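Local structure of glycoside hydrolase, family 11\:clostridium cellulosome enzyme, dockerin type i\:polysaccharide (Clostridium thermocellum, 2C71) at residues V7-D12 against D25-Y30; I152-V157 against E166-I171; S69-M74 against K81-T86; F36-Q41 against A88-Y93; L106-T111 against K201-S206. The protein removes acetyl groups from xylan of the plant cell wall, acting as a metal-ion-dependent esterase of carbohydrate esterase family 4. All blocks are in the same frame, centred on the assembly; numbering follows the deposited sequence. Where two conformers were deposited one is given.

Interaction 1: residues V7-D12 against D25-Y30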
# COMPACT_ATOMS: atom_id res chain seq x y z
N VAL A 7 0.43 -7.12 -11.61
CA VAL A 7 -0.37 -6.61 -10.47
C VAL A 7 0.56 -6.00 -9.47
O VAL A 7 1.75 -6.33 -9.39
CB VAL A 7 -1.23 -7.69 -9.78
CG1 VAL A 7 -2.51 -8.04 -10.63
CG2 VAL A 7 -0.35 -8.95 -9.48
N ALA A 8 -0.02 -5.14 -8.64
CA ALA A 8 0.69 -4.50 -7.54
C ALA A 8 0.04 -4.88 -6.21
O ALA A 8 -1.06 -4.45 -5.91
CB ALA A 8 0.70 -3.02 -7.72
N LEU A 9 0.78 -5.60 -5.42
CA LEU A 9 0.34 -6.00 -4.13
C LEU A 9 0.71 -4.84 -3.16
O LEU A 9 1.89 -4.45 -3.11
CB LEU A 9 1.07 -7.32 -3.87
CG LEU A 9 0.76 -8.01 -2.55
CD1 LEU A 9 -0.69 -8.45 -2.47
CD2 LEU A 9 1.74 -9.18 -2.37
N THR A 10 -0.27 -4.28 -2.42
CA THR A 10 -0.05 -3.13 -1.57
C THR A 10 -0.65 -3.38 -0.18
O THR A 10 -1.63 -4.14 -0.05
CB THR A 10 -0.60 -1.83 -2.18
OG1 THR A 10 -2.01 -1.78 -2.07
CG2 THR A 10 -0.17 -1.63 -3.64
N PHE A 11 -0.03 -2.77 0.84
CA PHE A 11 -0.37 -3.06 2.23
C PHE A 11 -0.49 -1.76 3.01
O PHE A 11 0.46 -0.98 3.07
CB PHE A 11 0.72 -3.90 2.87
CG PHE A 11 0.87 -5.25 2.25
CD1 PHE A 11 0.03 -6.30 2.64
CD2 PHE A 11 1.84 -5.51 1.27
CE1 PHE A 11 0.12 -7.55 2.03
CE2 PHE A 11 1.92 -6.75 0.68
CZ PHE A 11 1.06 -7.74 1.05
N ASP A 12 -1.64 -1.55 3.63
CA ASP A 12 -1.87 -0.35 4.44
C ASP A 12 -1.56 -0.58 5.92
O ASP A 12 -1.58 -1.72 6.40
CB ASP A 12 -3.31 0.13 4.28
CG ASP A 12 -3.54 0.84 2.95
OD1 ASP A 12 -2.55 1.10 2.23
OD2 ASP A 12 -4.71 1.13 2.63
N ASP A 25 8.24 -11.49 5.59
CA ASP A 25 8.75 -12.87 5.52
C ASP A 25 8.13 -13.63 4.37
O ASP A 25 8.83 -14.41 3.71
CB ASP A 25 8.55 -13.59 6.82
CG ASP A 25 9.44 -13.09 7.96
OD1 ASP A 25 10.40 -12.37 7.77
OD2 ASP A 25 9.17 -13.55 9.13
N LYS A 26 6.81 -13.50 4.13
CA LYS A 26 6.17 -14.14 2.99
C LYS A 26 6.74 -13.61 1.68
O LYS A 26 6.98 -14.36 0.73
CB LYS A 26 4.66 -13.93 2.99
CG LYS A 26 3.90 -14.54 4.14
CD LYS A 26 3.98 -16.05 4.22
CE LYS A 26 3.24 -16.56 5.42
NZ LYS A 26 3.33 -17.97 5.61
N LEU A 27 6.91 -12.30 1.58
CA LEU A 27 7.43 -11.70 0.35
C LEU A 27 8.84 -12.17 0.09
O LEU A 27 9.23 -12.41 -1.08
CB LEU A 27 7.33 -10.19 0.39
CG LEU A 27 5.89 -9.66 0.60
CD1 LEU A 27 5.96 -8.12 0.77
CD2 LEU A 27 4.96 -10.05 -0.51
N ASP A 28 9.65 -12.37 1.12
CA ASP A 28 10.99 -12.94 0.94
C ASP A 28 10.88 -14.38 0.44
O ASP A 28 11.66 -14.80 -0.44
CB ASP A 28 11.79 -12.93 2.27
CG ASP A 28 12.30 -11.57 2.72
OD1 ASP A 28 12.40 -10.65 1.89
OD2 ASP A 28 12.64 -11.48 3.95
N LYS A 29 9.99 -15.18 1.03
CA LYS A 29 9.84 -16.58 0.64
C LYS A 29 9.58 -16.73 -0.83
O LYS A 29 10.11 -17.63 -1.49
CB LYS A 29 8.71 -17.22 1.47
CG LYS A 29 8.38 -18.66 1.21
CD LYS A 29 7.02 -18.99 2.06
CE LYS A 29 6.57 -20.38 1.97
NZ LYS A 29 5.41 -20.58 2.88
N TYR A 30 8.74 -15.85 -1.37
CA TYR A 30 8.34 -15.90 -2.79
C TYR A 30 9.12 -14.96 -3.70
O TYR A 30 8.88 -14.92 -4.90
CB TYR A 30 6.82 -15.61 -2.91
CG TYR A 30 6.01 -16.63 -2.23
CD1 TYR A 30 5.97 -17.90 -2.74
CD2 TYR A 30 5.25 -16.36 -1.08
CE1 TYR A 30 5.25 -18.90 -2.10
CE2 TYR A 30 4.51 -17.35 -0.45
CZ TYR A 30 4.52 -18.63 -0.96
OH TYR A 30 3.82 -19.67 -0.36
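L27 of helix 17-30 packs on L9 and F11 of strand 6-12 in a small, wholly apolar contact, buried between a central strand of the parallel sheet and the helix that follows it. L9 and F11 are two residues apart and both point to the helix, where of residues 25-30 L27 alone touches them. The two leucines meet obliquely through their methyl ends, L9 CD2 lying 3.8 Å from L27 CD2; L9 was modelled in two conformers, and this distance belongs to one of them. With CG anti to the backbone N (chi1 -178°), L9 holds its branched end well out from the strand. The other methyl of L27 reaches the F11 ring, where L27 CD1 approaches CE2 of F11 to 4.3 Å at a slant. F36 of the neighbouring strand 35-38 touches both F11 and L27, and L154 and L168 extend the same apolar layer beyond L9. The outer side of the helix is charged instead, and there D25 and D28 both pair with R53. On the reverse of the strand T10 bonds to the backbone of I152, and D12 forms a salt bridge with R102. Strand 6-12, helix 17-30 and strand 35-38 together form a beta-alpha-beta crossover, the repeating unit of the distorted beta/alpha barrel typical of NodB-like deacetylases.

Interaction 2: residues I152-V157 against E166-I171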
# COMPACT_ATOMS: atom_id res chain seq x y z
N ILE A 152 -3.87 -4.17 -5.74
CA ILE A 152 -4.52 -4.98 -4.70
C ILE A 152 -4.30 -4.28 -3.36
O ILE A 152 -3.15 -4.03 -2.97
CB ILE A 152 -3.88 -6.37 -4.62
CG1 ILE A 152 -3.93 -7.13 -5.97
CG2 ILE A 152 -4.55 -7.18 -3.51
CD1 ILE A 152 -3.02 -8.30 -6.02
N LEU A 153 -5.38 -3.93 -2.67
CA LEU A 153 -5.36 -3.24 -1.38
C LEU A 153 -5.57 -4.30 -0.28
O LEU A 153 -6.68 -4.83 -0.11
CB LEU A 153 -6.41 -2.17 -1.33
CG LEU A 153 -6.38 -1.22 -0.11
CD1 LEU A 153 -7.35 -0.07 -0.37
CD2 LEU A 153 -6.67 -1.87 1.22
N LEU A 154 -4.50 -4.63 0.45
CA LEU A 154 -4.51 -5.43 1.66
C LEU A 154 -4.00 -4.59 2.82
O LEU A 154 -3.54 -3.47 2.65
CB LEU A 154 -3.67 -6.71 1.46
CG LEU A 154 -4.23 -7.68 0.43
CD1 LEU A 154 -3.19 -8.79 0.16
CD2 LEU A 154 -5.58 -8.30 0.92
N HIS A 155 -4.06 -5.16 4.02
CA HIS A 155 -3.52 -4.51 5.23
C HIS A 155 -2.43 -5.40 5.79
O HIS A 155 -2.65 -6.60 6.05
CB HIS A 155 -4.62 -4.37 6.30
CG HIS A 155 -5.73 -3.45 5.88
ND1 HIS A 155 -6.71 -3.80 4.98
CD2 HIS A 155 -5.96 -2.15 6.20
CE1 HIS A 155 -7.49 -2.75 4.77
NE2 HIS A 155 -7.05 -1.74 5.49
N ASP A 156 -1.26 -4.82 6.08
CA ASP A 156 -0.28 -5.59 6.87
C ASP A 156 -0.64 -5.56 8.32
O ASP A 156 -0.28 -6.49 9.07
CB ASP A 156 1.17 -5.25 6.61
CG ASP A 156 1.50 -3.78 6.71
OD1 ASP A 156 0.73 -2.94 6.20
OD2 ASP A 156 2.64 -3.50 7.22
N VAL A 157 -1.33 -4.52 8.80
CA VAL A 157 -1.59 -4.33 10.20
C VAL A 157 -3.10 -4.11 10.40
O VAL A 157 -3.69 -3.20 9.82
CB VAL A 157 -0.80 -3.11 10.74
CG1 VAL A 157 -1.01 -2.98 12.24
CG2 VAL A 157 0.71 -3.29 10.45
N GLU A 166 -0.91 -15.37 5.69
CA GLU A 166 -1.25 -16.72 5.23
C GLU A 166 -2.02 -16.69 3.91
O GLU A 166 -1.86 -17.59 3.06
CB GLU A 166 -2.01 -17.42 6.37
CG GLU A 166 -1.12 -17.73 7.59
CD GLU A 166 -0.61 -16.51 8.38
OE1 GLU A 166 -1.34 -15.52 8.63
OE2 GLU A 166 0.59 -16.56 8.75
N ALA A 167 -2.82 -15.66 3.67
CA ALA A 167 -3.50 -15.51 2.39
C ALA A 167 -2.49 -15.43 1.26
O ALA A 167 -2.76 -15.89 0.14
CB ALA A 167 -4.41 -14.31 2.40
N LEU A 168 -1.33 -14.82 1.50
CA LEU A 168 -0.31 -14.67 0.46
C LEU A 168 0.25 -16.03 -0.01
O LEU A 168 0.70 -16.12 -1.14
CB LEU A 168 0.84 -13.78 0.94
CG LEU A 168 0.43 -12.35 1.32
CD1 LEU A 168 1.64 -11.59 1.87
CD2 LEU A 168 -0.13 -11.60 0.13
N ASP A 169 0.20 -17.04 0.86
CA ASP A 169 0.60 -18.41 0.44
C ASP A 169 -0.27 -19.00 -0.63
O ASP A 169 0.16 -19.97 -1.26
CB ASP A 169 0.65 -19.37 1.63
CG ASP A 169 1.81 -19.10 2.55
OD1 ASP A 169 2.97 -18.91 2.07
OD2 ASP A 169 1.57 -19.09 3.78
N ILE A 170 -1.50 -18.49 -0.82
CA ILE A 170 -2.38 -18.85 -1.91
C ILE A 170 -2.27 -17.83 -3.04
O ILE A 170 -2.12 -18.19 -4.21
CB ILE A 170 -3.82 -19.02 -1.44
CG1 ILE A 170 -3.92 -20.11 -0.40
CG2 ILE A 170 -4.75 -19.27 -2.61
CD1 ILE A 170 -5.23 -20.10 0.38
N ILE A 171 -2.39 -16.54 -2.71
CA ILE A 171 -2.40 -15.49 -3.73
C ILE A 171 -1.18 -15.55 -4.63
O ILE A 171 -1.31 -15.46 -5.86
CB ILE A 171 -2.52 -14.10 -3.07
CG1 ILE A 171 -3.88 -13.93 -2.36
CG2 ILE A 171 -2.29 -13.00 -4.08
CD1 ILE A 171 -3.91 -12.78 -1.38
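L154, on strand 151-155, lays one methyl group against L168 and I171 of helix 164-177, and these two meetings are the close part of a contact that is otherwise sparse between the two segments. L154 CD1 is 4.2 Å from L168 CD2, and the same methyl comes within 4.3 Å of I171 CD1. The side chains of L154 and L168 run past one another in opposite directions, so they share the ends of their branches but little of their length. L168 leaves the helix obliquely to the strand; its CG stands anti to the carbonyl carbon (chi1 -61°), chi2 of 176° extends CD1, and the other methyl, CD2, is the one that meets L154. I152 also points at the helix, but its CD1 stays 5.1 Å from I171 CG2, and both residues lean on V142 of helix 135-145. Toward L9 and F11 of strand 6-12 the core is filled by L154 again.

The outward side of the helix is quite different. E166 is exposed, and D169, only partly so, gathers K26, K29 and the hydroxyl of Y30 from helix 17-30, tying the two helices together near the surface. At the far end of the strand H155 bonds to D128 and touches D13, a ligand of the magnesium ion. No hydrogen bond joins 152-157 to 166-171: their mutual hold is dispersion and exclusion of water, and the salt bridges of D169 lie outside this apolar contact.

Interaction 3: residues S69-M74 against K81-T86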
# COMPACT_ATOMS: atom_id res chain seq x y z
N SER A 69 -7.52 8.99 10.58
CA SER A 69 -8.72 9.79 10.39
C SER A 69 -8.97 10.03 8.91
O SER A 69 -8.08 10.38 8.13
CB SER A 69 -8.51 11.18 11.05
OG SER A 69 -8.40 11.06 12.46
N GLY A 70 -10.24 9.96 8.49
CA GLY A 70 -10.62 10.39 7.16
C GLY A 70 -10.24 11.83 6.92
O GLY A 70 -10.38 12.66 7.84
N MET A 71 -9.79 12.15 5.71
CA MET A 71 -9.15 13.43 5.45
C MET A 71 -9.97 14.37 4.56
O MET A 71 -9.57 15.50 4.31
CB MET A 71 -7.76 13.21 4.83
CG MET A 71 -6.80 12.45 5.72
SD MET A 71 -5.14 12.33 5.01
CE MET A 71 -4.58 14.03 5.18
N ALA A 72 -11.13 13.90 4.11
CA ALA A 72 -11.84 14.55 3.00
C ALA A 72 -12.41 15.90 3.41
O ALA A 72 -12.55 16.81 2.59
CB ALA A 72 -12.94 13.64 2.47
N ASN A 73 -12.75 16.02 4.69
CA ASN A 73 -13.32 17.25 5.25
C ASN A 73 -12.32 18.04 6.07
O ASN A 73 -12.66 18.99 6.79
CB ASN A 73 -14.58 16.93 6.06
CG ASN A 73 -15.64 16.30 5.21
OD1 ASN A 73 -16.07 16.87 4.22
ND2 ASN A 73 -16.08 15.14 5.62
N MET A 74 -11.02 17.70 5.93
CA MET A 74 -9.97 18.43 6.59
C MET A 74 -9.67 19.75 5.82
O MET A 74 -9.91 19.86 4.60
CB MET A 74 -8.70 17.57 6.71
CG MET A 74 -8.79 16.60 7.82
SD MET A 74 -7.23 15.66 7.90
CE MET A 74 -7.64 14.45 9.16
N LYS A 81 -0.10 19.27 6.72
CA LYS A 81 0.68 18.82 7.88
C LYS A 81 0.75 17.31 7.94
O LYS A 81 1.81 16.73 8.19
CB LYS A 81 0.11 19.40 9.17
CG LYS A 81 0.82 18.93 10.40
CD LYS A 81 0.32 19.59 11.65
CE LYS A 81 1.03 19.04 12.88
NZ LYS A 81 2.53 19.09 12.82
N SER A 82 -0.40 16.67 7.79
CA SER A 82 -0.45 15.21 7.87
C SER A 82 0.46 14.57 6.83
O SER A 82 1.22 13.63 7.12
CB SER A 82 -1.88 14.77 7.70
OG SER A 82 -2.02 13.38 7.74
N ILE A 83 0.36 15.04 5.59
CA ILE A 83 1.14 14.47 4.51
C ILE A 83 2.64 14.78 4.64
O ILE A 83 3.48 13.90 4.37
CB ILE A 83 0.56 14.85 3.11
CG1 ILE A 83 -0.57 13.85 2.69
CG2 ILE A 83 1.71 14.91 2.03
CD1 ILE A 83 -1.69 13.66 3.61
N ALA A 84 3.00 16.03 5.00
CA ALA A 84 4.41 16.44 5.12
C ALA A 84 5.10 15.76 6.27
O ALA A 84 6.25 15.32 6.14
CB ALA A 84 4.52 17.97 5.25
N ASP A 85 4.42 15.66 7.40
CA ASP A 85 5.05 15.05 8.56
C ASP A 85 5.32 13.56 8.30
O ASP A 85 6.33 13.02 8.72
CB ASP A 85 4.18 15.24 9.80
CG ASP A 85 4.15 16.63 10.35
OD1 ASP A 85 4.87 17.51 9.81
OD2 ASP A 85 3.41 16.87 11.34
N THR A 86 4.42 12.91 7.57
CA THR A 86 4.59 11.49 7.17
C THR A 86 5.78 11.33 6.22
O THR A 86 6.63 10.47 6.39
CB THR A 86 3.29 10.94 6.64
OG1 THR A 86 2.26 11.04 7.66
CG2 THR A 86 3.42 9.48 6.24
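The loop that leads from strand 60-63 into helix 76-94 folds back on that helix through M71, whose side chain rests on S82 and I83. M71 opens a type I beta turn closed by a backbone bond from M74 N to M71 O (3.1 Å). Its side chain runs straight to the sulfur and then bends (chi3 71°), turning the terminal methyl toward the helix. There M71 CE lies over the S82 side chain, 3.7 Å from OG and 3.8 Å from CB of that serine. I83 was modelled in two conformers, and its contacts hold for one of them: in that one M71 SD is 4.0 Å from I83 CD1, while the still shorter approach of M71 CE to the same atom is doubtful. F101 touches both M71 and I83.

Further along the helix T86 OG1 donates to S82 O (2.8 Å), and on the outer side K81 NZ forms a salt bridge with D85, on the syn lone pair of OD2. Across the contact itself there is dispersion alone: an apolar methyl lies against a serine whose hydroxyl is already bonded to the backbone N of W66, within the loop.

Interaction 4: residues F36-Q41 against A88-Y93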
# COMPACT_ATOMS: atom_id res chain seq x y z
N PHE A 36 4.17 -0.62 0.52
CA PHE A 36 3.61 -0.40 1.87
C PHE A 36 3.19 1.06 1.99
O PHE A 36 4.03 1.95 1.84
CB PHE A 36 4.63 -0.76 2.94
CG PHE A 36 4.95 -2.22 2.97
CD1 PHE A 36 5.89 -2.79 2.11
CD2 PHE A 36 4.25 -3.08 3.83
CE1 PHE A 36 6.09 -4.15 2.11
CE2 PHE A 36 4.48 -4.44 3.82
CZ PHE A 36 5.42 -4.96 2.95
N MET A 37 1.92 1.29 2.27
CA MET A 37 1.35 2.63 2.48
C MET A 37 1.31 2.84 3.99
O MET A 37 0.49 2.24 4.69
CB MET A 37 -0.04 2.76 1.83
CG MET A 37 -0.08 2.33 0.38
SD MET A 37 1.05 3.13 -0.77
CE MET A 37 0.19 4.71 -0.96
N VAL A 38 2.27 3.61 4.48
CA VAL A 38 2.54 3.68 5.93
C VAL A 38 1.93 4.91 6.56
O VAL A 38 1.66 5.95 5.94
CB VAL A 38 4.06 3.62 6.21
CG1 VAL A 38 4.66 2.32 5.68
CG2 VAL A 38 4.79 4.82 5.71
N VAL A 39 1.68 4.77 7.85
CA VAL A 39 1.03 5.79 8.68
C VAL A 39 2.11 6.46 9.53
O VAL A 39 2.86 5.81 10.27
CB VAL A 39 -0.07 5.13 9.55
CG1 VAL A 39 -0.68 6.14 10.52
CG2 VAL A 39 -1.13 4.54 8.64
N GLY A 40 2.21 7.79 9.40
CA GLY A 40 3.31 8.52 9.98
C GLY A 40 3.51 8.34 11.48
O GLY A 40 4.64 8.23 11.96
N GLN A 41 2.42 8.29 12.24
CA GLN A 41 2.43 8.00 13.71
C GLN A 41 3.18 6.80 14.08
O GLN A 41 3.64 6.70 15.23
CB GLN A 41 1.02 7.85 14.32
CG GLN A 41 0.44 9.21 14.64
CD GLN A 41 -1.05 9.18 15.03
OE1 GLN A 41 -1.78 8.28 14.66
NE2 GLN A 41 -1.47 10.19 15.82
N ALA A 88 8.30 13.24 6.01
CA ALA A 88 9.56 13.53 6.69
C ALA A 88 10.10 12.34 7.46
O ALA A 88 11.31 12.06 7.45
CB ALA A 88 9.42 14.72 7.60
N VAL A 89 9.22 11.59 8.16
CA VAL A 89 9.70 10.43 8.91
C VAL A 89 10.09 9.31 7.97
O VAL A 89 11.06 8.59 8.24
CB VAL A 89 8.73 9.99 10.02
CG1 VAL A 89 8.66 10.98 11.16
CG2 VAL A 89 7.35 9.64 9.49
N ILE A 90 9.37 9.16 6.86
CA ILE A 90 9.77 8.16 5.87
C ILE A 90 11.17 8.49 5.32
O ILE A 90 12.05 7.63 5.23
CB ILE A 90 8.76 8.04 4.74
CG1 ILE A 90 7.43 7.51 5.27
CG2 ILE A 90 9.32 7.15 3.60
CD1 ILE A 90 6.27 7.70 4.34
N GLN A 91 11.39 9.72 4.96
CA GLN A 91 12.72 10.13 4.44
C GLN A 91 13.82 9.83 5.45
O GLN A 91 14.91 9.37 5.11
CB GLN A 91 12.69 11.60 4.04
CG GLN A 91 14.01 12.12 3.52
CD GLN A 91 14.55 11.49 2.26
OE1 GLN A 91 13.85 11.33 1.24
NE2 GLN A 91 15.82 11.11 2.34
N LYS A 92 13.54 10.15 6.70
CA LYS A 92 14.54 10.00 7.74
C LYS A 92 15.06 8.57 7.84
O LYS A 92 16.28 8.35 8.01
CB LYS A 92 13.96 10.47 9.09
CG LYS A 92 14.96 10.40 10.21
CD LYS A 92 14.42 11.02 11.43
CE LYS A 92 15.29 10.83 12.64
NZ LYS A 92 14.67 11.47 13.88
N TYR A 93 14.17 7.59 7.75
CA TYR A 93 14.52 6.21 8.09
C TYR A 93 14.73 5.35 6.84
O TYR A 93 15.53 4.42 6.84
CB TYR A 93 13.44 5.59 8.98
CG TYR A 93 13.28 6.28 10.31
CD1 TYR A 93 14.35 6.40 11.19
CD2 TYR A 93 12.05 6.81 10.70
CE1 TYR A 93 14.20 7.04 12.41
CE2 TYR A 93 11.90 7.45 11.92
CZ TYR A 93 12.98 7.55 12.77
OH TYR A 93 12.83 8.18 13.98
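V38 and I90 reach for each other tip to tip, one from the end of strand 35-38 and the other from helix 76-94. V38 CG2 is the atom that touches, 3.5 Å from I90 CD1 and 3.8 Å from I90 CG1, a close fit. V38 has chi1 at -60°, which puts CG2 in the crowded position between its backbone N and carbonyl carbon while CG1 stands anti to the carbonyl carbon. I90 leaves the helix aslant, yet an extended chi2 of 164° swings CD1 round to the strand. Both residues touch I61 of the adjoining strand 60-63, and V38 also meets I51 of helix 45-56.

Here the parallel sheet of this NodB-type domain runs 6-12, 35-38, 60-63, and helix 76-94, which follows the last of these, packs back over the end of the middle one. Just past that end the chain turns into a short 3-10 segment at G40, where it comes nearest to the helix: the CA atoms of G40 and V89 are 6.8 Å apart. With chi1 at -69° V89 has CG1 anti to the carbonyl carbon, and its other methyl, CG2, faces this turn, 3.9 Å from G40 O in van der Waals contact. One turn on, Y93 packs on A48 and I51, and its hydroxyl bonds to D45.

Interaction 5: residues L106-T111 against K201-S206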
# COMPACT_ATOMS: atom_id res chain seq x y z
N LEU A 106 -10.25 5.52 1.90
CA LEU A 106 -10.51 5.76 0.49
C LEU A 106 -11.40 6.97 0.28
O LEU A 106 -11.94 7.14 -0.82
CB LEU A 106 -11.01 4.55 -0.28
CG LEU A 106 -10.08 3.34 -0.22
CD1 LEU A 106 -10.61 2.20 -1.01
CD2 LEU A 106 -8.66 3.68 -0.72
N GLU A 107 -11.48 7.89 1.25
CA GLU A 107 -12.35 9.05 1.15
C GLU A 107 -11.62 10.25 0.56
O GLU A 107 -10.58 10.65 1.07
CB GLU A 107 -12.90 9.42 2.52
CG GLU A 107 -13.94 8.42 2.99
CD GLU A 107 -14.23 8.35 4.50
OE1 GLU A 107 -13.54 8.98 5.32
OE2 GLU A 107 -15.18 7.58 4.86
N THR A 108 -12.16 10.82 -0.54
CA THR A 108 -11.55 11.95 -1.21
C THR A 108 -12.54 13.12 -1.26
O THR A 108 -13.76 12.96 -1.03
CB THR A 108 -11.03 11.61 -2.60
OG1 THR A 108 -12.13 11.35 -3.47
CG2 THR A 108 -10.06 10.41 -2.56
N SER A 109 -11.99 14.28 -1.62
CA SER A 109 -12.74 15.49 -1.91
C SER A 109 -11.88 16.29 -2.85
O SER A 109 -10.69 16.07 -2.93
CB SER A 109 -13.04 16.31 -0.64
OG SER A 109 -11.80 16.75 -0.08
N PRO A 110 -12.48 17.32 -3.50
CA PRO A 110 -11.65 18.27 -4.28
C PRO A 110 -10.56 18.88 -3.45
O PRO A 110 -9.44 19.03 -3.92
CB PRO A 110 -12.67 19.28 -4.77
CG PRO A 110 -13.90 18.46 -4.93
CD PRO A 110 -13.91 17.56 -3.71
N THR A 111 -10.87 19.25 -2.20
CA THR A 111 -9.86 19.85 -1.34
C THR A 111 -8.70 18.90 -1.08
O THR A 111 -7.54 19.31 -1.06
CB THR A 111 -10.52 20.35 -0.03
OG1 THR A 111 -11.53 21.31 -0.35
CG2 THR A 111 -9.52 20.98 0.91
N LYS A 201 -5.68 14.32 -11.01
CA LYS A 201 -6.54 14.39 -9.84
C LYS A 201 -7.61 13.31 -9.86
O LYS A 201 -8.80 13.59 -9.75
CB LYS A 201 -7.19 15.77 -9.73
CG LYS A 201 -6.30 16.84 -9.12
CD LYS A 201 -5.17 16.21 -8.31
CE LYS A 201 -4.06 17.21 -8.04
NZ LYS A 201 -3.13 16.74 -6.98
N ARG A 202 -7.17 12.06 -10.01
CA ARG A 202 -8.07 10.94 -10.03
C ARG A 202 -7.42 9.80 -9.24
O ARG A 202 -6.20 9.70 -9.14
CB ARG A 202 -8.30 10.52 -11.45
CG ARG A 202 -8.92 11.66 -12.27
CD ARG A 202 -8.99 11.40 -13.70
NE ARG A 202 -9.93 10.33 -13.91
CZ ARG A 202 -10.06 9.69 -15.06
NH1 ARG A 202 -9.30 10.03 -16.10
NH2 ARG A 202 -10.94 8.70 -15.18
N MET A 203 -8.26 8.98 -8.64
CA MET A 203 -7.77 7.83 -7.86
C MET A 203 -7.61 6.61 -8.77
O MET A 203 -8.53 6.20 -9.47
CB MET A 203 -8.64 7.48 -6.63
CG MET A 203 -7.94 6.46 -5.65
SD MET A 203 -8.39 6.69 -3.96
CE MET A 203 -10.16 6.61 -4.03
N TYR A 204 -6.41 6.04 -8.75
CA TYR A 204 -6.11 4.84 -9.56
C TYR A 204 -6.45 3.61 -8.76
O TYR A 204 -5.87 3.35 -7.69
CB TYR A 204 -4.64 4.77 -9.89
CG TYR A 204 -4.16 5.80 -10.87
CD1 TYR A 204 -3.88 7.10 -10.48
CD2 TYR A 204 -3.94 5.45 -12.22
CE1 TYR A 204 -3.40 8.04 -11.37
CE2 TYR A 204 -3.43 6.38 -13.10
CZ TYR A 204 -3.19 7.68 -12.68
OH TYR A 204 -2.69 8.63 -13.57
N ASN A 205 -7.36 2.78 -9.27
CA ASN A 205 -7.61 1.44 -8.76
C ASN A 205 -6.87 0.38 -9.57
O ASN A 205 -6.75 -0.78 -9.16
CB ASN A 205 -9.10 1.12 -8.71
CG ASN A 205 -9.85 2.08 -7.85
OD1 ASN A 205 -9.48 2.25 -6.65
ND2 ASN A 205 -10.86 2.70 -8.37
N SER A 206 -6.33 0.79 -10.71
CA SER A 206 -5.64 -0.04 -11.66
C SER A 206 -4.84 0.90 -12.55
O SER A 206 -5.06 2.11 -12.55
CB SER A 206 -6.61 -0.78 -12.53
OG SER A 206 -7.48 0.06 -13.22
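M203 lays its side chain between L106 and T108, linking the chain's C-terminal loop to the loop that enters helix 110-115. From the backbone, CB and CG of M203 span the gap without touching 106-111. SD is the first atom to arrive: M203 SD passes 4.3 Å from T108 CG2 and 4.4 Å from L106 CD2. The C-terminal loop runs here beside strand 119-120 of the small two-stranded parallel sheet, Y204 exchanging backbone bonds with F120 and G122, and lies against the loop whose S109 is the N-cap of helix 110-115: S109 OG caps L112 N and also bonds to A72 O. Beyond SD the methionine bends at chi3 (54°), after a chi2 of 148° that departs from a staggered value, and CE swings in against the backbone. There M203 CE sits 3.7 Å from L106 O, 4.4 Å from L106 CB and 4.1 Å from T108 CG2.

P103 touches both T108 and M203 in this partly exposed patch, and the L106 side chain lies about 8 Å from the magnesium ion. T108 has its CG2 methyl anti to the carbonyl carbon, directed at the methionine, and that side chain also touches F120.

From the N terminus, interaction 1 closes the first excursion, from strand 6-12 out to helix 17-30. The chain then enters the wide loop closed by interaction 4 (36-41 with 88-93), inside which interaction 3 (69-74 with 81-86) is nested; both use helix 76-94. Interaction 5 (106-111 with 201-206) closes the longest loop, nearly to the C terminus, and holds interaction 2 (152-157 with 166-171) within it. None cross. Strands 35-38 and 151-155 each neighbour strand 6-12, so interactions 1, 2 and 4 share one sheet, whereas interaction 3 sets a loop on helix 76-94 and interaction 5 joins two loop regions; the loops 69-74 and 106-111 touch each other.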